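Local coordinates for protein malate dehydrogenase (Pyrococcus horikoshii, PDB 1V9N) that catalyses the NAD-dependent interconversion of (S)-malate and oxaloacetate as a homodimer of the LDH2/MDH2 oxidoreductase family, at residues A[2-7]-A[327-332]; A[12-17]-A[338-343]; A[47-52]-A[332-337]. One frame throughout, in Å; residues are numbered along the deposited sequence.

Contact 1: A[2-7]-A[327-332]; sequences FEKGYV and FLTMET. With NDP (NADPH dihydro-nicotinamide-adenine-dinucleotide phosphate), chain B.
Two threonine hydroxyls one helical turn apart hold an irregular N-terminal segment, one as donor and one as acceptor. Thr332 OG1 gives its proton to Phe2 O at 2.7 Å. It meets a lone pair in the carbonyl plane, with a C=O...OG1 angle of 143°. Thr329 OG1 accepts from Lys4 N at 2.9 Å, in a bent bond of 142° at the hydrogen. The same hydroxyl is hydrogen-bonded to Lys325 O one turn back. Both threonines keep OG1 beside their own backbone N. Their CG2 methyls then turn to the aliphatic part of Glu3, where CG lies 4.1 Å from Thr332 CG2. Glu3 OE2 forms salt bridges with both Arg13 and Arg333, the latter on the same helix.

The Phe2 ring has Thr329 OG1 at its edge, 3.6 Å from CE1. Its CD1 also touches Leu328 CB at 3.9 Å. Lys4 crosses Thr329 at about a right angle, with CG only 2.9 Å from OG1. A bend at chi3 (59°) then takes the amine away from the helix. Lys4 is part of the NADPH pocket: NZ bonds to O3X on the cofactor's 2'-phosphate at 2.9 Å and also to Arg50 O. Residues 2 to 4 lie against helix 324-336, in the loop that precedes strand 11-14; Pro339 of strand 338-341 packs against Glu3 and Val7.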
# COMPACT_ATOMS: atom_id res chain seq x y z
N PHE A 2 -17.77 12.61 -20.56
CA PHE A 2 -16.60 11.76 -20.36
C PHE A 2 -16.99 10.35 -19.94
O PHE A 2 -17.96 10.15 -19.21
CB PHE A 2 -15.67 12.37 -19.30
CG PHE A 2 -14.48 11.51 -18.98
CD1 PHE A 2 -14.58 10.47 -18.05
CD2 PHE A 2 -13.28 11.69 -19.65
CE1 PHE A 2 -13.51 9.63 -17.80
CE2 PHE A 2 -12.19 10.86 -19.40
CZ PHE A 2 -12.31 9.82 -18.47
N GLU A 3 -16.23 9.38 -20.42
CA GLU A 3 -16.47 7.98 -20.10
C GLU A 3 -15.14 7.22 -20.14
O GLU A 3 -14.41 7.29 -21.14
CB GLU A 3 -17.46 7.38 -21.09
CG GLU A 3 -18.79 6.96 -20.50
CD GLU A 3 -19.48 5.94 -21.39
OE1 GLU A 3 -18.86 5.54 -22.39
OE2 GLU A 3 -20.63 5.54 -21.09
N LYS A 4 -14.83 6.51 -19.06
CA LYS A 4 -13.59 5.75 -18.93
C LYS A 4 -13.24 4.74 -20.01
O LYS A 4 -12.08 4.66 -20.44
CB LYS A 4 -13.55 5.05 -17.57
CG LYS A 4 -13.15 5.95 -16.41
CD LYS A 4 -13.29 5.25 -15.07
CE LYS A 4 -12.43 4.00 -14.99
NZ LYS A 4 -12.56 3.34 -13.66
N GLY A 5 -14.21 3.95 -20.44
CA GLY A 5 -13.92 2.95 -21.45
C GLY A 5 -14.35 3.38 -22.84
O GLY A 5 -14.84 4.49 -23.03
N TYR A 6 -14.15 2.50 -23.81
CA TYR A 6 -14.55 2.79 -25.18
C TYR A 6 -15.83 2.04 -25.50
O TYR A 6 -15.86 0.81 -25.50
CB TYR A 6 -13.44 2.38 -26.17
CG TYR A 6 -13.82 2.59 -27.62
CD1 TYR A 6 -14.70 1.71 -28.27
CD2 TYR A 6 -13.31 3.67 -28.35
CE1 TYR A 6 -15.06 1.91 -29.60
CE2 TYR A 6 -13.67 3.87 -29.69
CZ TYR A 6 -14.54 2.99 -30.30
OH TYR A 6 -14.91 3.18 -31.62
N VAL A 7 -16.89 2.79 -25.78
CA VAL A 7 -18.18 2.21 -26.11
C VAL A 7 -18.49 2.49 -27.58
O VAL A 7 -18.36 3.62 -28.05
CB VAL A 7 -19.30 2.80 -25.23
CG1 VAL A 7 -19.31 4.32 -25.34
CG2 VAL A 7 -20.64 2.23 -25.65
N PHE A 327 -15.90 8.84 -11.12
CA PHE A 327 -17.05 9.66 -10.75
C PHE A 327 -17.65 10.36 -11.96
O PHE A 327 -18.87 10.51 -12.05
CB PHE A 327 -16.66 10.69 -9.68
CG PHE A 327 -16.69 10.14 -8.28
CD1 PHE A 327 -17.85 9.59 -7.76
CD2 PHE A 327 -15.55 10.19 -7.47
CE1 PHE A 327 -17.89 9.08 -6.46
CE2 PHE A 327 -15.58 9.70 -6.17
CZ PHE A 327 -16.75 9.14 -5.66
N LEU A 328 -16.80 10.78 -12.89
CA LEU A 328 -17.25 11.44 -14.11
C LEU A 328 -17.96 10.42 -14.99
O LEU A 328 -19.02 10.69 -15.56
CB LEU A 328 -16.07 12.05 -14.86
CG LEU A 328 -15.84 13.55 -14.67
CD1 LEU A 328 -15.75 13.88 -13.20
CD2 LEU A 328 -14.58 13.97 -15.41
N THR A 329 -17.36 9.24 -15.12
CA THR A 329 -17.94 8.17 -15.91
C THR A 329 -19.32 7.85 -15.35
O THR A 329 -20.28 7.67 -16.10
CB THR A 329 -17.08 6.91 -15.87
OG1 THR A 329 -15.80 7.19 -16.46
CG2 THR A 329 -17.75 5.78 -16.64
N MSE A 330 -19.42 7.78 -14.03
CA MSE A 330 -20.69 7.49 -13.37
C MSE A 330 -21.71 8.57 -13.72
O MSE A 330 -22.80 8.27 -14.20
CB MSE A 330 -20.50 7.44 -11.85
CG MSE A 330 -21.80 7.41 -11.06
SE MSE A 330 -21.56 7.23 -9.14
CE MSE A 330 -21.96 8.82 -8.17
N GLU A 331 -21.34 9.82 -13.47
CA GLU A 331 -22.20 10.96 -13.75
C GLU A 331 -22.81 10.86 -15.14
O GLU A 331 -24.01 11.07 -15.33
CB GLU A 331 -21.39 12.26 -13.62
CG GLU A 331 -22.21 13.53 -13.65
CD GLU A 331 -21.34 14.78 -13.58
OE1 GLU A 331 -20.60 15.03 -14.55
OE2 GLU A 331 -21.39 15.49 -12.55
N THR A 332 -21.98 10.52 -16.11
CA THR A 332 -22.41 10.37 -17.49
C THR A 332 -23.45 9.27 -17.65
O THR A 332 -24.58 9.51 -18.10
CB THR A 332 -21.22 10.05 -18.41
OG1 THR A 332 -20.32 11.17 -18.45
CG2 THR A 332 -21.69 9.72 -19.82
PA NDP B . -7.22 1.09 -12.64
O1A NDP B . -8.42 1.20 -13.45
O2A NDP B . -5.84 1.03 -13.23
O5B NDP B . -7.29 2.30 -11.54
C5B NDP B . -6.25 2.47 -10.55
C4B NDP B . -6.69 3.68 -9.70
O4B NDP B . -6.03 4.80 -10.30
C3B NDP B . -8.15 4.03 -9.65
O3B NDP B . -8.46 4.48 -8.30
C2B NDP B . -8.36 5.12 -10.64
O2B NDP B . -9.49 6.00 -10.43
C1B NDP B . -7.02 5.78 -10.62
N9A NDP B . -6.58 6.35 -11.92
C8A NDP B . -6.77 5.86 -13.24
N7A NDP B . -6.21 6.65 -14.13
C5A NDP B . -5.64 7.67 -13.44
C6A NDP B . -4.89 8.84 -13.79
N6A NDP B . -4.61 9.10 -15.07
N1A NDP B . -4.45 9.70 -12.80
C2A NDP B . -4.73 9.44 -11.49
N3A NDP B . -5.43 8.37 -11.05
C4A NDP B . -5.86 7.52 -12.08
O3 NDP B . -7.28 -0.10 -11.61
PN NDP B . -7.33 -1.68 -11.62
O1N NDP B . -6.13 -2.11 -10.91
O2N NDP B . -7.44 -2.00 -13.08
O5D NDP B . -8.68 -1.94 -10.82
C5D NDP B . -9.67 -2.91 -11.24
C4D NDP B . -10.89 -2.94 -10.23
O4D NDP B . -11.08 -4.30 -9.88
C3D NDP B . -10.70 -2.19 -8.89
O3D NDP B . -11.93 -1.51 -8.60
C2D NDP B . -10.34 -3.26 -7.87
O2D NDP B . -10.74 -2.90 -6.57
C1D NDP B . -11.07 -4.50 -8.46
N1N NDP B . -10.41 -5.80 -8.17
C2N NDP B . -11.14 -6.70 -7.34
C3N NDP B . -10.51 -7.98 -7.05
C7N NDP B . -11.21 -8.95 -6.21
O7N NDP B . -10.74 -10.06 -5.93
N7N NDP B . -12.44 -8.66 -5.70
C4N NDP B . -9.22 -8.24 -7.61
C5N NDP B . -8.53 -7.34 -8.41
C6N NDP B . -9.12 -6.11 -8.70
P2B NDP B . -10.85 5.93 -11.16
O1X NDP B . -11.14 7.35 -11.42
O2X NDP B . -11.88 5.31 -10.27
O3X NDP B . -10.70 5.13 -12.45

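Contact 2: A[12-17]-A[338-343]; sequences IRVPKD and IPIYRK
Strands 12-14 and 338-341 pair antiparallel through four backbone hydrogen bonds, with Ile12-Ile340 and Val14-Ile338 as hydrogen-bonded pairs and Arg13-Pro339 as the non-hydrogen-bonded pair between them. The shortest bond is Val14 N to Ile338 O at 2.7 Å. Proline has no N-H to give, and Pro339 sits at the position whose N-H this pairing does not use.

On one face of the pair Pro339 CB lies 3.7 Å above the guanidinium plane of Arg13, toward its rim. Arg13 is bent at chi2 (68°) and its NH2 forms a salt bridge with Glu3. On the other face Val14 CG2 meets Ile340 CD1 obliquely at 3.6 Å. Ile338 is extended at chi2 (174°), so CD1 reaches Lys16 CA at 3.6 Å, and the two side chains lie side by side. An alanine at Ile338 would lose this methyl contact and would probably loosen the packing of the first turn of helix 16-29 on the strand. At the other end Ile12 CD1 lies 3.9 Å from Arg342 CA.

The two-stranded sheet leads into helices 16-29 and 342-355. On the face of Val14 and the isoleucines, Ile338 and Ile340 pack on Leu19 of helix 16-29, and Ile338 also on Asp48 and Leu49 of helix 34-49.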
# COMPACT_ATOMS: atom_id res chain seq x y z
N ILE A 12 -24.97 -1.62 -25.51
CA ILE A 12 -26.35 -1.19 -25.36
C ILE A 12 -26.55 -0.42 -24.06
O ILE A 12 -26.21 -0.91 -22.98
CB ILE A 12 -27.33 -2.39 -25.36
CG1 ILE A 12 -27.17 -3.21 -26.64
CG2 ILE A 12 -28.76 -1.89 -25.23
CD1 ILE A 12 -25.91 -4.05 -26.69
N ARG A 13 -27.09 0.79 -24.17
CA ARG A 13 -27.34 1.61 -22.99
C ARG A 13 -28.50 1.03 -22.20
O ARG A 13 -29.57 0.78 -22.74
CB ARG A 13 -27.67 3.05 -23.40
CG ARG A 13 -26.64 4.08 -22.98
CD ARG A 13 -25.33 3.90 -23.73
NE ARG A 13 -24.30 4.81 -23.24
CZ ARG A 13 -23.09 4.94 -23.78
NH1 ARG A 13 -22.76 4.23 -24.85
NH2 ARG A 13 -22.22 5.78 -23.26
N VAL A 14 -28.27 0.80 -20.91
CA VAL A 14 -29.30 0.26 -20.04
C VAL A 14 -29.49 1.19 -18.85
O VAL A 14 -28.54 1.48 -18.13
CB VAL A 14 -28.91 -1.15 -19.51
CG1 VAL A 14 -30.00 -1.68 -18.61
CG2 VAL A 14 -28.67 -2.09 -20.67
N PRO A 15 -30.72 1.67 -18.63
CA PRO A 15 -31.00 2.57 -17.51
C PRO A 15 -30.48 1.98 -16.20
O PRO A 15 -30.82 0.86 -15.84
CB PRO A 15 -32.52 2.68 -17.53
CG PRO A 15 -32.83 2.59 -18.99
CD PRO A 15 -31.94 1.45 -19.44
N LYS A 16 -29.64 2.75 -15.51
CA LYS A 16 -29.06 2.33 -14.25
C LYS A 16 -30.09 1.62 -13.37
O LYS A 16 -29.86 0.51 -12.90
CB LYS A 16 -28.47 3.54 -13.52
CG LYS A 16 -27.75 3.24 -12.22
CD LYS A 16 -28.71 3.09 -11.06
CE LYS A 16 -27.96 2.85 -9.76
NZ LYS A 16 -28.89 2.69 -8.61
N ASP A 17 -31.23 2.28 -13.16
CA ASP A 17 -32.31 1.75 -12.34
C ASP A 17 -32.84 0.42 -12.86
O ASP A 17 -33.34 -0.40 -12.10
CB ASP A 17 -33.44 2.77 -12.28
CG ASP A 17 -32.97 4.14 -11.83
OD1 ASP A 17 -32.63 4.29 -10.64
OD2 ASP A 17 -32.91 5.06 -12.68
N ILE A 338 -26.17 3.06 -18.63
CA ILE A 338 -25.00 2.20 -18.49
C ILE A 338 -24.80 1.33 -19.73
O ILE A 338 -25.67 0.54 -20.09
CB ILE A 338 -25.13 1.26 -17.27
CG1 ILE A 338 -25.35 2.08 -16.01
CG2 ILE A 338 -23.89 0.38 -17.15
CD1 ILE A 338 -25.64 1.25 -14.78
N PRO A 339 -23.64 1.45 -20.39
CA PRO A 339 -23.35 0.67 -21.59
C PRO A 339 -22.93 -0.76 -21.27
O PRO A 339 -21.93 -0.99 -20.59
CB PRO A 339 -22.22 1.46 -22.24
CG PRO A 339 -21.48 1.98 -21.06
CD PRO A 339 -22.59 2.46 -20.16
N ILE A 340 -23.71 -1.72 -21.75
CA ILE A 340 -23.43 -3.13 -21.53
C ILE A 340 -23.12 -3.81 -22.86
O ILE A 340 -23.90 -3.72 -23.80
CB ILE A 340 -24.62 -3.85 -20.86
CG1 ILE A 340 -24.94 -3.19 -19.52
CG2 ILE A 340 -24.31 -5.32 -20.68
CD1 ILE A 340 -26.10 -3.81 -18.78
N TYR A 341 -21.98 -4.48 -22.92
CA TYR A 341 -21.55 -5.18 -24.12
C TYR A 341 -22.68 -6.05 -24.68
O TYR A 341 -23.62 -6.39 -23.96
CB TYR A 341 -20.32 -6.03 -23.81
CG TYR A 341 -19.62 -6.61 -25.01
CD1 TYR A 341 -19.16 -5.79 -26.04
CD2 TYR A 341 -19.40 -7.99 -25.12
CE1 TYR A 341 -18.49 -6.33 -27.14
CE2 TYR A 341 -18.73 -8.53 -26.21
CZ TYR A 341 -18.28 -7.69 -27.22
OH TYR A 341 -17.61 -8.23 -28.30
N ARG A 342 -22.58 -6.41 -25.95
CA ARG A 342 -23.59 -7.23 -26.61
C ARG A 342 -23.67 -8.65 -26.05
O ARG A 342 -24.72 -9.07 -25.58
CB ARG A 342 -23.32 -7.29 -28.12
CG ARG A 342 -21.87 -7.60 -28.49
CD ARG A 342 -21.67 -7.78 -30.00
NE ARG A 342 -22.10 -9.10 -30.47
CZ ARG A 342 -23.37 -9.47 -30.66
NH1 ARG A 342 -24.36 -8.62 -30.42
NH2 ARG A 342 -23.64 -10.70 -31.07
N LYS A 343 -22.56 -9.37 -26.10
CA LYS A 343 -22.51 -10.74 -25.61
C LYS A 343 -22.88 -10.86 -24.14
O LYS A 343 -23.46 -11.87 -23.71
CB LYS A 343 -21.12 -11.34 -25.84
CG LYS A 343 -20.76 -11.56 -27.30
CD LYS A 343 -19.40 -12.21 -27.44
CE LYS A 343 -19.06 -12.48 -28.90
NZ LYS A 343 -17.73 -13.13 -29.05

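Contact 3: A[47-52]-A[332-337]; sequences ADLRGV and TRLKLG. With NDP (NADPH dihydro-nicotinamide-adenine-dinucleotide phosphate), chain B.
The tight part of this contact is the buried side chain of Arg333, which reaches across to the C-terminal end of helix 34-49. The chain is extended from CG to NE and slides past Leu49 in the opposite direction. NH1 comes 2.5 Å from Asp48 O, which lies at the edge of the guanidinium. The bond is weak, bent to 126° at the hydrogen. NH1 also lies 3.5 Å from Gly51 CA, and CD is 3.7 Å from Leu49 O. The stronger polar partner of Arg333 is Glu3, which forms a salt bridge with NE. That carboxylate, shared with Arg13, is likely to offset part of the buried positive charge.

The looser side lies at the exposed Leu334. The two leucine side chains cross at about a right angle, with Leu334 CD2 4.0 Å from Leu49 CD2. Lys16 of helix 16-29 packs against both.

Just after helix 34-49, Gly51 takes a positive phi (84°) in a Schellman motif, with Val52 N bonded to Ala47 O and Gly51 N to Asp48 O. Arg50 points away from helix 324-336, and its bent chain reaches the cofactor. Its NH2 bonds in plane to O2X of the 2'-phosphate of NADPH, at 3.1 Å and nearly straight (167°). Val52 CG1 touches the nicotinamide-side ribose carbon C4D. The helix end therefore forms part of the NADPH pocket, with Arg50 and Lys4 both gripping the 2'-phosphate.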
# COMPACT_ATOMS: atom_id res chain seq x y z
N ALA A 47 -19.74 -0.65 -9.96
CA ALA A 47 -18.61 -1.04 -10.80
C ALA A 47 -18.89 -0.71 -12.27
O ALA A 47 -18.02 -0.20 -12.98
CB ALA A 47 -18.33 -2.53 -10.65
N ASP A 48 -20.10 -1.02 -12.73
CA ASP A 48 -20.46 -0.73 -14.11
C ASP A 48 -20.50 0.78 -14.35
O ASP A 48 -20.01 1.26 -15.37
CB ASP A 48 -21.81 -1.36 -14.45
CG ASP A 48 -21.73 -2.87 -14.62
OD1 ASP A 48 -20.88 -3.34 -15.41
OD2 ASP A 48 -22.51 -3.59 -13.96
N LEU A 49 -21.06 1.52 -13.39
CA LEU A 49 -21.15 2.97 -13.49
C LEU A 49 -19.77 3.64 -13.54
O LEU A 49 -19.56 4.60 -14.29
CB LEU A 49 -21.94 3.54 -12.31
CG LEU A 49 -23.45 3.33 -12.31
CD1 LEU A 49 -24.05 3.85 -11.01
CD2 LEU A 49 -24.06 4.07 -13.50
N ARG A 50 -18.84 3.14 -12.73
CA ARG A 50 -17.49 3.70 -12.68
C ARG A 50 -16.61 3.22 -13.82
O ARG A 50 -15.44 3.59 -13.91
CB ARG A 50 -16.82 3.37 -11.34
CG ARG A 50 -17.51 3.94 -10.11
CD ARG A 50 -16.62 3.78 -8.87
NE ARG A 50 -15.42 4.62 -8.96
CZ ARG A 50 -15.41 5.93 -8.70
NH1 ARG A 50 -16.52 6.54 -8.32
NH2 ARG A 50 -14.30 6.63 -8.87
N GLY A 51 -17.17 2.38 -14.69
CA GLY A 51 -16.41 1.88 -15.82
C GLY A 51 -15.53 0.68 -15.54
O GLY A 51 -14.55 0.45 -16.25
N VAL A 52 -15.87 -0.09 -14.52
CA VAL A 52 -15.09 -1.28 -14.19
C VAL A 52 -15.88 -2.51 -14.66
O VAL A 52 -16.40 -3.28 -13.84
CB VAL A 52 -14.82 -1.40 -12.67
CG1 VAL A 52 -13.82 -2.52 -12.40
CG2 VAL A 52 -14.29 -0.08 -12.12
N THR A 332 -21.98 10.52 -16.11
CA THR A 332 -22.41 10.37 -17.49
C THR A 332 -23.45 9.27 -17.65
O THR A 332 -24.58 9.51 -18.10
CB THR A 332 -21.22 10.05 -18.41
OG1 THR A 332 -20.32 11.17 -18.45
CG2 THR A 332 -21.69 9.72 -19.82
N ARG A 333 -23.06 8.05 -17.28
CA ARG A 333 -23.93 6.89 -17.40
C ARG A 333 -25.22 6.95 -16.59
O ARG A 333 -26.13 6.15 -16.82
CB ARG A 333 -23.13 5.64 -17.06
CG ARG A 333 -21.93 5.46 -17.97
CD ARG A 333 -21.13 4.22 -17.65
NE ARG A 333 -20.10 4.00 -18.66
CZ ARG A 333 -19.27 2.97 -18.66
NH1 ARG A 333 -19.34 2.06 -17.69
NH2 ARG A 333 -18.37 2.84 -19.62
N LEU A 334 -25.32 7.88 -15.66
CA LEU A 334 -26.53 8.00 -14.86
C LEU A 334 -27.66 8.68 -15.64
O LEU A 334 -28.84 8.42 -15.41
CB LEU A 334 -26.25 8.78 -13.57
CG LEU A 334 -25.56 7.99 -12.46
CD1 LEU A 334 -25.25 8.90 -11.28
CD2 LEU A 334 -26.46 6.84 -12.02
N LYS A 335 -27.29 9.56 -16.56
CA LYS A 335 -28.29 10.26 -17.37
C LYS A 335 -28.22 9.81 -18.82
O LYS A 335 -29.13 10.08 -19.60
CB LYS A 335 -28.09 11.78 -17.27
CG LYS A 335 -26.67 12.27 -17.49
CD LYS A 335 -26.55 13.73 -17.08
CE LYS A 335 -25.11 14.22 -17.11
NZ LYS A 335 -24.97 15.59 -16.56
N LEU A 336 -27.15 9.11 -19.17
CA LEU A 336 -26.97 8.61 -20.53
C LEU A 336 -27.23 7.10 -20.55
O LEU A 336 -27.51 6.52 -21.61
CB LEU A 336 -25.54 8.91 -20.99
CG LEU A 336 -25.23 8.98 -22.49
CD1 LEU A 336 -23.85 9.58 -22.69
CD2 LEU A 336 -25.31 7.59 -23.10
N GLY A 337 -27.15 6.48 -19.38
CA GLY A 337 -27.38 5.05 -19.29
C GLY A 337 -26.09 4.25 -19.22
O GLY A 337 -25.05 4.70 -19.70
PA NDP B . -7.22 1.09 -12.64
O1A NDP B . -8.42 1.20 -13.45
O2A NDP B . -5.84 1.03 -13.23
O5B NDP B . -7.29 2.30 -11.54
C5B NDP B . -6.25 2.47 -10.55
C4B NDP B . -6.69 3.68 -9.70
O4B NDP B . -6.03 4.80 -10.30
C3B NDP B . -8.15 4.03 -9.65
O3B NDP B . -8.46 4.48 -8.30
C2B NDP B . -8.36 5.12 -10.64
O2B NDP B . -9.49 6.00 -10.43
C1B NDP B . -7.02 5.78 -10.62
N9A NDP B . -6.58 6.35 -11.92
C8A NDP B . -6.77 5.86 -13.24
N7A NDP B . -6.21 6.65 -14.13
C5A NDP B . -5.64 7.67 -13.44
C6A NDP B . -4.89 8.84 -13.79
N6A NDP B . -4.61 9.10 -15.07
N1A NDP B . -4.45 9.70 -12.80
C2A NDP B . -4.73 9.44 -11.49
N3A NDP B . -5.43 8.37 -11.05
C4A NDP B . -5.86 7.52 -12.08
O3 NDP B . -7.28 -0.10 -11.61
PN NDP B . -7.33 -1.68 -11.62
O1N NDP B . -6.13 -2.11 -10.91
O2N NDP B . -7.44 -2.00 -13.08
O5D NDP B . -8.68 -1.94 -10.82
C5D NDP B . -9.67 -2.91 -11.24
C4D NDP B . -10.89 -2.94 -10.23
O4D NDP B . -11.08 -4.30 -9.88
C3D NDP B . -10.70 -2.19 -8.89
O3D NDP B . -11.93 -1.51 -8.60
C2D NDP B . -10.34 -3.26 -7.87
O2D NDP B . -10.74 -2.90 -6.57
C1D NDP B . -11.07 -4.50 -8.46
N1N NDP B . -10.41 -5.80 -8.17
C2N NDP B . -11.14 -6.70 -7.34
C3N NDP B . -10.51 -7.98 -7.05
C7N NDP B . -11.21 -8.95 -6.21
O7N NDP B . -10.74 -10.06 -5.93
N7N NDP B . -12.44 -8.66 -5.70
C4N NDP B . -9.22 -8.24 -7.61
C5N NDP B . -8.53 -7.34 -8.41
C6N NDP B . -9.12 -6.11 -8.70
P2B NDP B . -10.85 5.93 -11.16
O1X NDP B . -11.14 7.35 -11.42
O2X NDP B . -11.88 5.31 -10.27
O3X NDP B . -10.70 5.13 -12.45

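The three contacts lie on the same side of the chain's centre. The centres of contacts 1 and 3 are about 6 Å apart, those of contacts 2 and 3 about 9 Å, and those of contacts 1 and 2 about 13 Å. Contacts 1 and 3 share helix 324-336 and Thr332, and both touch NADPH. Strand 338-341 of contact 2 follows that helix directly. In chain order the segments run 2-7, 12-17, 47-52, then 327-332, 332-337 and 338-343. Contact 3 is nested inside the loop closed by contact 2, while contact 1 crosses both. The N-terminal region is thus joined to a late part of the chain, beside the cofactor's 2'-phosphate.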